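Outer membrane protein Omp121 (Bacteroides thetaiotaomicron, PDB 5FQ8) probably imports peptides across the bacterial outer membrane as a TonB-dependent transporter, probably together with the partner protein bound to it. Local coordinates at residues Ile741-Gly746 / Ser752-Thr757. Residues are numbered along the deposited sequence; the frame is centred on the assembly and turned at random.
Sequences ITTIYG and SMYAIT
Ile741 lays its delta-methyl over one face of the Tyr754 ring, a CH-pi contact with CD1 4.1 Å from the ring centroid and displaced toward the rim. Its CG1 stands anti to the backbone N (chi1 179°), which carries the branch across to the ring and also sets Ile741 CG1 4.1 Å from Ile756 CG1. On the reverse side of the sheet Ile744 is the bump: its CD1 reaches over the strand to 3.9 Å from Ala755 CB, the small methyl that Thr742 CG2 also touches. Ile744 sits at a classic beta bulge in this antiparallel hairpin of 741-746 and 752-756, where Ile744 and Tyr745 both face Met753. Met753 O accepts a hydrogen bond from Ile744 N (3.0 Å) and a weak one from Tyr745 N, and Met753 N donates one to Tyr745 O (2.8 Å). Gly746 packs bare against Ser752, CA to CA 3.7 Å. Lys765 of the next strand makes a cation-pi contact with the Tyr754 ring, whose OH hydrogen-bonds a polar side chain of another protein chain. Replacing Tyr754 with alanine would probably open a gap beside Ile741 CD1 and leave that polar side chain without its mate. The bound peptide's backbone packs on Thr743.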
# COMPACT_ATOMS: atom_id res chain seq x y z
N ILE B 741 17.45 -6.11 34.42
CA ILE B 741 16.03 -6.21 34.12
C ILE B 741 15.85 -5.90 32.65
O ILE B 741 16.65 -5.18 32.06
CB ILE B 741 15.24 -5.24 35.03
CG1 ILE B 741 13.75 -5.27 34.74
CG2 ILE B 741 15.73 -3.85 34.84
CD1 ILE B 741 12.96 -4.39 35.66
N THR B 742 14.83 -6.50 32.04
CA THR B 742 14.56 -6.28 30.63
C THR B 742 13.15 -6.73 30.30
O THR B 742 12.73 -7.79 30.73
CB THR B 742 15.57 -6.99 29.73
OG1 THR B 742 15.35 -6.61 28.38
CG2 THR B 742 15.47 -8.48 29.84
N THR B 743 12.42 -5.92 29.56
CA THR B 743 11.03 -6.20 29.29
C THR B 743 10.88 -7.33 28.27
O THR B 743 11.60 -7.38 27.28
CB THR B 743 10.34 -4.95 28.75
OG1 THR B 743 10.63 -3.84 29.59
CG2 THR B 743 8.87 -5.16 28.69
N ILE B 744 9.93 -8.23 28.54
CA ILE B 744 9.53 -9.25 27.58
C ILE B 744 8.23 -8.88 26.88
O ILE B 744 8.10 -9.08 25.67
CB ILE B 744 9.41 -10.62 28.28
CG1 ILE B 744 10.78 -11.13 28.67
CG2 ILE B 744 8.75 -11.62 27.40
CD1 ILE B 744 10.71 -12.36 29.50
N TYR B 745 7.29 -8.33 27.62
CA TYR B 745 6.10 -7.72 27.07
C TYR B 745 5.44 -6.94 28.20
O TYR B 745 5.61 -7.30 29.36
CB TYR B 745 5.13 -8.74 26.47
CG TYR B 745 4.08 -8.07 25.67
CD1 TYR B 745 4.30 -7.76 24.34
CD2 TYR B 745 2.89 -7.69 26.25
CE1 TYR B 745 3.36 -7.12 23.61
CE2 TYR B 745 1.93 -7.05 25.52
CZ TYR B 745 2.18 -6.76 24.20
OH TYR B 745 1.25 -6.12 23.46
N GLY B 746 4.73 -5.87 27.85
CA GLY B 746 4.19 -5.02 28.90
C GLY B 746 3.56 -3.72 28.45
O GLY B 746 4.05 -3.09 27.53
N SER B 752 3.44 -5.22 33.49
CA SER B 752 4.52 -5.58 32.58
C SER B 752 5.27 -6.79 33.09
O SER B 752 5.50 -6.93 34.29
CB SER B 752 5.50 -4.43 32.40
OG SER B 752 4.84 -3.19 32.52
N MET B 753 5.68 -7.64 32.16
CA MET B 753 6.33 -8.91 32.45
C MET B 753 7.80 -8.82 32.05
O MET B 753 8.12 -8.44 30.93
CB MET B 753 5.61 -10.05 31.73
CG MET B 753 6.24 -11.42 31.87
SD MET B 753 5.63 -12.61 30.68
CE MET B 753 4.42 -13.43 31.59
N TYR B 754 8.67 -9.18 32.97
CA TYR B 754 10.09 -8.88 32.83
C TYR B 754 10.90 -10.16 32.80
O TYR B 754 10.38 -11.26 32.89
CB TYR B 754 10.56 -7.97 33.96
CG TYR B 754 9.97 -6.59 33.87
CD1 TYR B 754 10.53 -5.64 33.03
CD2 TYR B 754 8.84 -6.24 34.60
CE1 TYR B 754 9.99 -4.39 32.92
CE2 TYR B 754 8.31 -4.98 34.50
CZ TYR B 754 8.88 -4.06 33.65
OH TYR B 754 8.36 -2.80 33.54
N ALA B 755 12.21 -9.98 32.64
CA ALA B 755 13.21 -10.99 32.98
C ALA B 755 14.22 -10.30 33.87
O ALA B 755 14.95 -9.42 33.41
CB ALA B 755 13.87 -11.57 31.73
N ILE B 756 14.26 -10.68 35.13
CA ILE B 756 15.06 -10.02 36.15
C ILE B 756 16.10 -11.00 36.66
O ILE B 756 15.87 -12.21 36.66
CB ILE B 756 14.16 -9.50 37.27
CG1 ILE B 756 12.95 -8.81 36.66
CG2 ILE B 756 14.89 -8.53 38.13
CD1 ILE B 756 12.04 -8.20 37.68
N THR B 757 17.23 -10.48 37.13
CA THR B 757 18.44 -11.28 37.26
C THR B 757 18.23 -12.50 38.14
O THR B 757 18.37 -13.64 37.68
CB THR B 757 19.61 -10.43 37.77
OG1 THR B 757 20.11 -9.63 36.70
CG2 THR B 757 20.73 -11.31 38.25